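Long-range contacts in pullulanase (Bacillus acidopullulyticus, PDB 2WAN), which catalyses the hydrolysis of alpha-1,6-glucosidic linkages in pullulan, and probably in related branched starch polysaccharides: residues M624-M632 against L660-Q670; V870-L881 against G907-I918. One frame throughout, in Å; residues are numbered along the deposited sequence. Where two conformers were deposited one is given.

Interaction 1: M624-M632 against L660-Q670. With ACT (acetate ion), chain O.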
loop_
_atom_site.group_PDB
_atom_site.type_symbol
_atom_site.label_atom_id
_atom_site.label_comp_id
_atom_site.label_asym_id
_atom_site.label_seq_id
_atom_site.Cartn_x
_atom_site.Cartn_y
_atom_site.Cartn_z
ATOM N N MET A 624 -0.452 -1.147 -0.407
ATOM C CA MET A 624 0.461 -0.083 -0.820
ATOM C C MET A 624 0.361 0.288 -2.312
ATOM O O MET A 624 0.558 1.460 -2.686
ATOM C CB MET A 624 1.890 -0.482 -0.464
ATOM C CG MET A 624 2.892 0.659 -0.714
ATOM S SD MET A 624 4.536 0.230 -0.131
ATOM C CE MET A 624 4.999 -1.064 -1.298
ATOM N N ALA A 625 0.046 -0.693 -3.155
ATOM C CA ALA A 625 -0.128 -0.426 -4.595
ATOM C C ALA A 625 -1.052 0.774 -4.814
ATOM O O ALA A 625 -0.775 1.623 -5.661
ATOM C CB ALA A 625 -0.682 -1.661 -5.308
ATOM N N LEU A 626 -2.131 0.842 -4.030
ATOM C CA LEU A 626 -3.104 1.940 -4.118
ATOM C C LEU A 626 -2.555 3.331 -3.825
ATOM O O LEU A 626 -3.129 4.335 -4.273
ATOM C CB LEU A 626 -4.286 1.675 -3.184
ATOM C CG LEU A 626 -5.122 0.421 -3.460
ATOM C CD1 LEU A 626 -6.147 0.265 -2.366
ATOM C CD2 LEU A 626 -5.815 0.533 -4.836
ATOM N N LEU A 627 -1.468 3.417 -3.058
ATOM C CA LEU A 627 -0.927 4.739 -2.696
ATOM C C LEU A 627 -0.201 5.412 -3.857
ATOM O O LEU A 627 -0.114 6.644 -3.908
ATOM C CB LEU A 627 -0.036 4.646 -1.453
ATOM C CG LEU A 627 -0.759 4.070 -0.218
ATOM C CD1 LEU A 627 0.215 3.990 0.953
ATOM C CD2 LEU A 627 -2.020 4.893 0.172
ATOM N N GLY A 628 0.285 4.608 -4.801
ATOM C CA GLY A 628 0.934 5.133 -6.004
ATOM C C GLY A 628 2.432 5.365 -5.867
ATOM O O GLY A 628 2.944 5.669 -4.773
ATOM N N LYS A 629 3.138 5.221 -6.987
ATOM C CA LYS A 629 4.602 5.377 -7.036
ATOM C C LYS A 629 5.077 6.743 -6.585
ATOM O O LYS A 629 5.991 6.838 -5.775
ATOM C CB LYS A 629 5.147 5.113 -8.449
ATOM C CG LYS A 629 5.200 3.664 -8.856
ATOM C CD LYS A 629 5.364 3.532 -10.375
ATOM C CE LYS A 629 6.745 3.934 -10.845
ATOM N NZ LYS A 629 6.892 3.629 -12.312
ATOM N N ASP A 630 4.463 7.804 -7.120
ATOM C CA ASP A 630 4.887 9.157 -6.811
ATOM C C ASP A 630 4.776 9.443 -5.324
ATOM O O ASP A 630 5.687 10.009 -4.718
ATOM C CB ASP A 630 4.070 10.167 -7.628
ATOM C CG ASP A 630 4.457 10.164 -9.111
ATOM O OD1 ASP A 630 5.421 9.463 -9.486
ATOM O OD2 ASP A 630 3.792 10.870 -9.899
ATOM N N THR A 631 3.666 9.006 -4.741
ATOM C CA THR A 631 3.439 9.155 -3.304
ATOM C C THR A 631 4.444 8.364 -2.456
ATOM O O THR A 631 5.001 8.899 -1.496
ATOM C CB THR A 631 1.987 8.794 -2.951
ATOM O OG1 THR A 631 1.109 9.732 -3.597
ATOM C CG2 THR A 631 1.733 8.841 -1.429
ATOM N N MET A 632 4.694 7.106 -2.817
ATOM C CA MET A 632 5.649 6.288 -2.055
ATOM C C MET A 632 7.082 6.822 -2.144
ATOM O O MET A 632 7.848 6.744 -1.192
ATOM C CB MET A 632 5.610 4.823 -2.499
ATOM C CG MET A 632 4.315 4.069 -2.176
ATOM S SD MET A 632 3.697 4.325 -0.493
ATOM C CE MET A 632 5.121 3.987 0.511
ATOM N N LEU A 660 -7.003 4.461 -9.797
ATOM C CA LEU A 660 -5.654 4.892 -10.161
ATOM C C LEU A 660 -5.152 4.139 -11.399
ATOM O O LEU A 660 -5.328 2.914 -11.502
ATOM C CB LEU A 660 -4.689 4.671 -8.991
ATOM C CG LEU A 660 -3.304 5.311 -9.104
ATOM C CD1 LEU A 660 -3.391 6.853 -9.119
ATOM C CD2 LEU A 660 -2.377 4.827 -7.976
ATOM N N SER A 661 -4.507 4.861 -12.313
ATOM C CA SER A 661 -3.962 4.231 -13.524
ATOM C C SER A 661 -2.904 3.180 -13.189
ATOM O O SER A 661 -2.113 3.353 -12.253
ATOM C CB SER A 661 -3.391 5.282 -14.479
ATOM O OG SER A 661 -2.285 5.945 -13.894
ATOM N N SER A 662 -2.887 2.084 -13.951
ATOM C CA SER A 662 -1.984 0.966 -13.652
ATOM C C SER A 662 -0.501 1.370 -13.662
ATOM O O SER A 662 0.316 0.732 -12.999
ATOM C CB SER A 662 -2.248 -0.228 -14.589
ATOM O OG SER A 662 -1.504 -0.118 -15.788
ATOM N N ASP A 663 -0.169 2.440 -14.394
ATOM C CA ASP A 663 1.193 2.970 -14.477
ATOM C C ASP A 663 1.689 3.533 -13.151
ATOM O O ASP A 663 2.898 3.698 -12.944
ATOM C CB ASP A 663 1.264 4.085 -15.522
ATOM C CG ASP A 663 1.139 3.573 -16.931
ATOM O OD1 ASP A 663 0.877 2.365 -17.103
ATOM O OD2 ASP A 663 1.306 4.383 -17.863
ATOM N N GLN A 664 0.752 3.872 -12.266
ATOM C CA GLN A 664 1.127 4.434 -10.963
ATOM C C GLN A 664 0.992 3.428 -9.819
ATOM O O GLN A 664 1.574 3.627 -8.746
ATOM C CB GLN A 664 0.371 5.742 -10.666
ATOM C CG GLN A 664 1.072 7.007 -11.232
ATOM C CD GLN A 664 2.441 7.290 -10.578
ATOM O OE1 GLN A 664 2.563 7.380 -9.351
ATOM N NE2 GLN A 664 3.465 7.441 -11.402
ATOM N N LEU A 665 0.253 2.343 -10.048
ATOM C CA LEU A 665 0.040 1.333 -8.997
ATOM C C LEU A 665 1.372 0.707 -8.622
ATOM O O LEU A 665 2.172 0.367 -9.499
ATOM C CB LEU A 665 -0.957 0.261 -9.436
ATOM C CG LEU A 665 -2.432 0.660 -9.550
ATOM C CD1 LEU A 665 -3.213 -0.462 -10.202
ATOM C CD2 LEU A 665 -3.047 1.010 -8.180
ATOM N N VAL A 666 1.630 0.582 -7.318
ATOM C CA VAL A 666 2.899 -0.009 -6.881
ATOM C C VAL A 666 2.784 -1.534 -6.802
ATOM O O VAL A 666 2.695 -2.129 -5.721
ATOM C CB VAL A 666 3.435 0.580 -5.547
ATOM C CG1 VAL A 666 4.934 0.235 -5.368
ATOM C CG2 VAL A 666 3.228 2.097 -5.494
ATOM N N THR A 667 2.778 -2.159 -7.978
ATOM C CA THR A 667 2.845 -3.623 -8.100
ATOM C C THR A 667 4.322 -4.049 -8.113
ATOM O O THR A 667 5.203 -3.200 -8.123
ATOM C CB THR A 667 2.131 -4.090 -9.393
ATOM O OG1 THR A 667 2.604 -3.306 -10.493
ATOM C CG2 THR A 667 0.627 -3.901 -9.263
ATOM N N LYS A 668 4.599 -5.354 -8.064
ATOM C CA LYS A 668 5.987 -5.810 -7.987
ATOM C C LYS A 668 6.797 -5.339 -9.195
ATOM O O LYS A 668 6.361 -5.487 -10.348
ATOM C CB LYS A 668 6.065 -7.336 -7.839
ATOM C CG LYS A 668 5.427 -7.883 -6.551
ATOM C CD LYS A 668 5.856 -9.333 -6.303
ATOM C CE LYS A 668 5.265 -10.295 -7.366
ATOM N NZ LYS A 668 3.777 -10.354 -7.332
ATOM N N GLY A 669 7.963 -4.767 -8.924
ATOM C CA GLY A 669 8.818 -4.174 -9.970
ATOM C C GLY A 669 8.737 -2.654 -9.912
ATOM O O GLY A 669 9.707 -1.957 -10.200
ATOM N N GLN A 670 7.581 -2.136 -9.499
ATOM C CA GLN A 670 7.378 -0.688 -9.457
ATOM C C GLN A 670 8.089 0.003 -8.284
ATOM O O GLN A 670 8.243 1.228 -8.276
ATOM C CB GLN A 670 5.882 -0.367 -9.447
ATOM C CG GLN A 670 5.135 -0.842 -10.687
ATOM C CD GLN A 670 5.044 0.262 -11.718
ATOM O OE1 GLN A 670 6.056 0.696 -12.269
ATOM N NE2 GLN A 670 3.833 0.752 -11.952
HETATM C C ACT O . 0.269 8.673 -7.077
HETATM O O ACT O . 1.235 8.651 -6.270
HETATM O OXT ACT O . 0.480 8.333 -8.262
HETATM C CH3 ACT O . -1.101 9.067 -6.660
#
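K629 packs against Q664 and crosses the side chain of Q670 at about a right angle. CB is 3.6 Å from Q664 OE1, and CG passes 3.6 Å from the carbonyl oxygen of the same residue, Q664 O. CD then comes against the Q670 amide, 3.5 Å from its NE2. A bend at chi3 (71°) swings CE near Q670 OE1, to which NZ donates at 3.1 Å, from 42° above the carbonyl plane and so not on a lone pair. The amide is held from its other end too, since Q670 NE2 donates to L665 O. The setting is the (beta/alpha)8 barrel of the amylase family: M624-M632 follows strand 618-621 and leads into helix 629-642, and L660-Q670 belongs to the long loop after the next barrel strand, 647-650. G628 stands at the N-cap, and the loop meets the first helical amides: K629 N donates to Q664 O at 2.8 Å, and D630 N to Q664 OE1 at 3.0 Å, almost straight at 165°. An acetate, probably from the crystallisation liquor, takes the next one, T631 N, together with T631 OG1. Next to this polar end V666 is buried, its CG2 3.4 Å from G628 C, while V666 N donates to A625 O at 3.1 Å; G628 N shares that acceptor.

Interaction 2: V870-L881 against G907-I918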
loop_
_atom_site.group_PDB
_atom_site.type_symbol
_atom_site.label_atom_id
_atom_site.label_comp_id
_atom_site.label_asym_id
_atom_site.label_seq_id
_atom_site.Cartn_x
_atom_site.Cartn_y
_atom_site.Cartn_z
ATOM N N VAL A 870 24.404 -23.772 2.197
ATOM C CA VAL A 870 23.057 -24.079 2.684
ATOM C C VAL A 870 22.409 -25.021 1.659
ATOM O O VAL A 870 22.509 -24.784 0.457
ATOM C CB VAL A 870 22.175 -22.795 2.782
ATOM C CG1 VAL A 870 20.711 -23.124 3.143
ATOM C CG2 VAL A 870 22.762 -21.802 3.795
ATOM N N MET A 871 21.734 -26.070 2.134
ATOM C CA MET A 871 20.930 -26.932 1.245
ATOM C C MET A 871 19.571 -27.243 1.862
ATOM O O MET A 871 19.502 -27.693 3.019
ATOM C CB MET A 871 21.664 -28.246 0.930
ATOM C CG MET A 871 20.822 -29.195 0.069
ATOM S SD MET A 871 21.849 -30.551 -0.502
ATOM C CE MET A 871 20.577 -31.770 -0.877
ATOM N N TYR A 872 18.510 -26.998 1.092
ATOM C CA TYR A 872 17.145 -27.337 1.496
ATOM C C TYR A 872 16.797 -28.682 0.887
ATOM O O TYR A 872 16.892 -28.846 -0.334
ATOM C CB TYR A 872 16.136 -26.298 0.994
ATOM C CG TYR A 872 16.509 -24.852 1.240
ATOM C CD1 TYR A 872 16.793 -24.384 2.518
ATOM C CD2 TYR A 872 16.528 -23.949 0.186
ATOM C CE1 TYR A 872 17.130 -23.021 2.731
ATOM C CE2 TYR A 872 16.868 -22.610 0.383
ATOM C CZ TYR A 872 17.166 -22.162 1.652
ATOM O OH TYR A 872 17.488 -20.837 1.825
ATOM N N ASN A 873 16.417 -29.633 1.733
ATOM C CA ASN A 873 15.933 -30.950 1.278
ATOM C C ASN A 873 14.491 -31.213 1.719
ATOM O O ASN A 873 14.281 -31.715 2.825
ATOM C CB ASN A 873 16.816 -32.089 1.788
ATOM C CG ASN A 873 16.283 -33.445 1.348
ATOM O OD1 ASN A 873 15.598 -33.522 0.337
ATOM N ND2 ASN A 873 16.555 -34.484 2.111
ATOM N N PRO A 874 13.506 -30.904 0.851
ATOM C CA PRO A 874 12.093 -31.111 1.196
ATOM C C PRO A 874 11.618 -32.551 1.041
ATOM O O PRO A 874 10.494 -32.871 1.428
ATOM C CB PRO A 874 11.363 -30.236 0.181
ATOM C CG PRO A 874 12.272 -30.201 -1.000
ATOM C CD PRO A 874 13.656 -30.181 -0.426
ATOM N N ASN A 875 12.469 -33.397 0.482
ATOM C CA ASN A 875 12.084 -34.767 0.155
ATOM C C ASN A 875 12.019 -35.682 1.363
ATOM O O ASN A 875 12.645 -35.429 2.392
ATOM C CB ASN A 875 13.037 -35.311 -0.899
ATOM C CG ASN A 875 13.080 -34.436 -2.113
ATOM O OD1 ASN A 875 12.095 -34.338 -2.851
ATOM N ND2 ASN A 875 14.207 -33.747 -2.311
ATOM N N LYS A 876 11.254 -36.767 1.232
ATOM C CA LYS A 876 11.066 -37.688 2.336
ATOM C C LYS A 876 12.206 -38.693 2.545
ATOM O O LYS A 876 12.163 -39.491 3.487
ATOM C CB LYS A 876 9.708 -38.385 2.191
ATOM C CG LYS A 876 8.584 -37.518 2.745
ATOM C CD LYS A 876 7.245 -38.169 2.576
ATOM C CE LYS A 876 6.144 -37.285 3.132
ATOM N NZ LYS A 876 4.805 -37.860 2.805
ATOM N N THR A 877 13.227 -38.647 1.692
ATOM C CA THR A 877 14.432 -39.434 1.919
ATOM C C THR A 877 15.626 -38.510 2.017
ATOM O O THR A 877 15.579 -37.380 1.512
ATOM C CB THR A 877 14.672 -40.478 0.808
ATOM O OG1 THR A 877 14.789 -39.815 -0.452
ATOM C CG2 THR A 877 13.501 -41.462 0.732
ATOM N N SER A 878 16.687 -39.002 2.650
ATOM C CA SER A 878 17.938 -38.254 2.738
ATOM C C SER A 878 18.514 -38.088 1.345
ATOM O O SER A 878 18.260 -38.905 0.450
ATOM C CB SER A 878 18.945 -38.949 3.660
ATOM O OG SER A 878 19.349 -40.195 3.100
ATOM N N GLN A 879 19.291 -37.018 1.162
ATOM C CA GLN A 879 19.870 -36.690 -0.122
ATOM C C GLN A 879 21.325 -36.307 0.093
ATOM O O GLN A 879 21.683 -35.788 1.144
ATOM C CB GLN A 879 19.123 -35.531 -0.766
ATOM C CG GLN A 879 17.633 -35.787 -0.988
ATOM C CD GLN A 879 17.376 -36.789 -2.091
ATOM O OE1 GLN A 879 17.994 -36.733 -3.152
ATOM N NE2 GLN A 879 16.435 -37.694 -1.861
ATOM N N THR A 880 22.163 -36.561 -0.900
ATOM C CA THR A 880 23.582 -36.286 -0.747
ATOM C C THR A 880 24.019 -35.092 -1.582
ATOM O O THR A 880 23.462 -34.821 -2.637
ATOM C CB THR A 880 24.439 -37.518 -1.104
ATOM O OG1 THR A 880 24.234 -37.847 -2.483
ATOM C CG2 THR A 880 24.034 -38.705 -0.242
ATOM N N LEU A 881 25.014 -34.373 -1.066
ATOM C CA LEU A 881 25.562 -33.212 -1.739
ATOM C C LEU A 881 27.068 -33.372 -1.938
ATOM O O LEU A 881 27.786 -33.634 -0.986
ATOM C CB LEU A 881 25.298 -31.955 -0.888
ATOM C CG LEU A 881 25.908 -30.671 -1.450
ATOM C CD1 LEU A 881 25.194 -30.250 -2.725
ATOM C CD2 LEU A 881 25.795 -29.563 -0.421
ATOM N N GLY A 907 34.233 -33.849 0.808
ATOM C CA GLY A 907 33.818 -34.537 -0.425
ATOM C C GLY A 907 32.336 -34.643 -0.685
ATOM O O GLY A 907 31.861 -34.248 -1.747
ATOM N N ASN A 908 31.613 -35.200 0.282
ATOM C CA ASN A 908 30.201 -35.473 0.137
ATOM C C ASN A 908 29.577 -35.423 1.524
ATOM O O ASN A 908 30.249 -35.683 2.531
ATOM C CB ASN A 908 30.014 -36.863 -0.508
ATOM C CG ASN A 908 28.612 -37.107 -1.023
ATOM O OD1 ASN A 908 28.241 -36.667 -2.118
ATOM N ND2 ASN A 908 27.840 -37.878 -0.265
ATOM N N VAL A 909 28.296 -35.072 1.583
ATOM C CA VAL A 909 27.579 -35.032 2.865
ATOM C C VAL A 909 26.109 -35.403 2.670
ATOM O O VAL A 909 25.506 -35.091 1.632
ATOM C CB VAL A 909 27.721 -33.634 3.562
ATOM C CG1 VAL A 909 27.010 -32.550 2.773
ATOM C CG2 VAL A 909 27.237 -33.679 5.028
ATOM N N GLN A 910 25.545 -36.078 3.668
ATOM C CA GLN A 910 24.150 -36.500 3.617
ATOM C C GLN A 910 23.257 -35.497 4.356
ATOM O O GLN A 910 23.584 -35.056 5.460
ATOM C CB GLN A 910 24.024 -37.904 4.215
ATOM C CG GLN A 910 22.663 -38.547 4.013
ATOM C CD GLN A 910 22.640 -39.987 4.488
ATOM O OE1 GLN A 910 23.479 -40.797 4.093
ATOM N NE2 GLN A 910 21.685 -40.310 5.347
ATOM N N VAL A 911 22.158 -35.106 3.719
ATOM C CA VAL A 911 21.214 -34.176 4.299
ATOM C C VAL A 911 19.953 -34.937 4.666
ATOM O O VAL A 911 19.282 -35.459 3.762
ATOM C CB VAL A 911 20.815 -33.063 3.296
ATOM C CG1 VAL A 911 19.839 -32.096 3.956
ATOM C CG2 VAL A 911 22.078 -32.322 2.757
ATOM N N PRO A 912 19.598 -34.987 5.970
ATOM C CA PRO A 912 18.378 -35.731 6.345
ATOM C C PRO A 912 17.097 -35.265 5.649
ATOM O O PRO A 912 17.000 -34.119 5.172
ATOM C CB PRO A 912 18.255 -35.497 7.860
ATOM C CG PRO A 912 19.603 -35.123 8.322
ATOM C CD PRO A 912 20.305 -34.455 7.152
ATOM N N ALA A 913 16.122 -36.170 5.587
ATOM C CA ALA A 913 14.804 -35.892 5.019
ATOM C C ALA A 913 14.175 -34.644 5.640
ATOM O O ALA A 913 14.347 -34.389 6.842
ATOM C CB ALA A 913 13.892 -37.086 5.246
ATOM N N ILE A 914 13.466 -33.878 4.809
ATOM C CA ILE A 914 12.741 -32.646 5.205
ATOM C C ILE A 914 13.556 -31.787 6.186
ATOM O O ILE A 914 13.171 -31.591 7.342
ATOM C CB ILE A 914 11.331 -32.930 5.800
ATOM C CG1 ILE A 914 10.694 -34.144 5.110
ATOM C CG2 ILE A 914 10.426 -31.694 5.667
ATOM C CD1 ILE A 914 9.263 -34.407 5.565
ATOM N N SER A 915 14.704 -31.305 5.717
ATOM C CA SER A 915 15.562 -30.504 6.583
ATOM C C SER A 915 16.450 -29.559 5.796
ATOM O O SER A 915 16.492 -29.580 4.553
ATOM C CB SER A 915 16.445 -31.427 7.439
ATOM O OG SER A 915 17.501 -31.961 6.656
ATOM N N THR A 916 17.154 -28.718 6.548
ATOM C CA THR A 916 18.121 -27.782 5.978
ATOM C C THR A 916 19.501 -28.111 6.518
ATOM O O THR A 916 19.684 -28.294 7.731
ATOM C CB THR A 916 17.737 -26.310 6.324
ATOM O OG1 THR A 916 16.452 -26.022 5.771
ATOM C CG2 THR A 916 18.784 -25.318 5.736
ATOM N N LEU A 917 20.464 -28.230 5.606
ATOM C CA LEU A 917 21.872 -28.466 5.959
ATOM C C LEU A 917 22.585 -27.127 5.906
ATOM O O LEU A 917 22.367 -26.358 4.971
ATOM C CB LEU A 917 22.527 -29.409 4.929
ATOM C CG LEU A 917 24.048 -29.617 5.054
ATOM C CD1 LEU A 917 24.356 -30.647 6.143
ATOM C CD2 LEU A 917 24.661 -30.020 3.706
ATOM N N ILE A 918 23.422 -26.839 6.905
ATOM C CA ILE A 918 24.321 -25.693 6.846
ATOM C C ILE A 918 25.738 -26.128 7.186
ATOM O O ILE A 918 25.969 -26.811 8.186
ATOM C CB ILE A 918 23.888 -24.555 7.796
ATOM C CG1 ILE A 918 22.406 -24.240 7.563
ATOM C CG2 ILE A 918 24.776 -23.276 7.521
ATOM C CD1 ILE A 918 21.813 -23.230 8.500
#
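At the edge of the Y872 ring, in its plane, sits T916 OG1, 3.7 Å from CD1; the two side chains lie side by side, beside helix 753-769, whose T769 bonds the tyrosine hydroxyl. A second flat group, the N873 amide, with CG anti to the backbone N (chi1 178°), reaches into the loop between two antiparallel ladders. ND2 points in its amide plane at T877 O, 3.1 Å away with an N-H...O angle of 174°, and also donates to P912 O at 3.1 Å, from above that carbonyl's plane. S915 OG approaches P912 O from the opposite face, at 2.7 Å. N873 OD1 accepts N875 N at 3.1 Å, an Asx turn, and N875 ND2 at 3.0 Å. A valine in place of N873 would probably leave T877 O without its side-chain donor and the backbone N of N875 without the acceptor of the Asx turn, letting the loop shift. Strands 870-873 and 915-918 run antiparallel (164° between their directions) in the C-terminal all-beta domain; where their ladder ends, I914 and S915 both face N873, a G1 bulge. Beyond it Q879 and L881 pair with V911 and V909. M871 SD rests 3.7 Å from V911 CG2, on the side where L881 meets L917. One buried amide thus appears to fix the joint between the ladders, while apolar side chains pack beside it on the same face.

The two contacts illustrate how place in the fold shapes chemistry. Interaction 1 is centred about 8 Å from the centre of the chain in space and joins a helix start to a loop of the catalytic barrel; interaction 2 is centred about 39 Å from it, in the C-terminal beta domain. Their nearest atoms are about 18 Å apart, and they share no element. Each is partly buried, with exposed residues at its margins. Without a ladder, 624-632 and 660-670 join by a few single backbone bonds, glutamine side chains bonded to a helical amide and to a lysine, and a buried valine. In 870-881 against 907-918 repeating backbone bonds dominate, and side-chain amide bonds gather where that pattern breaks.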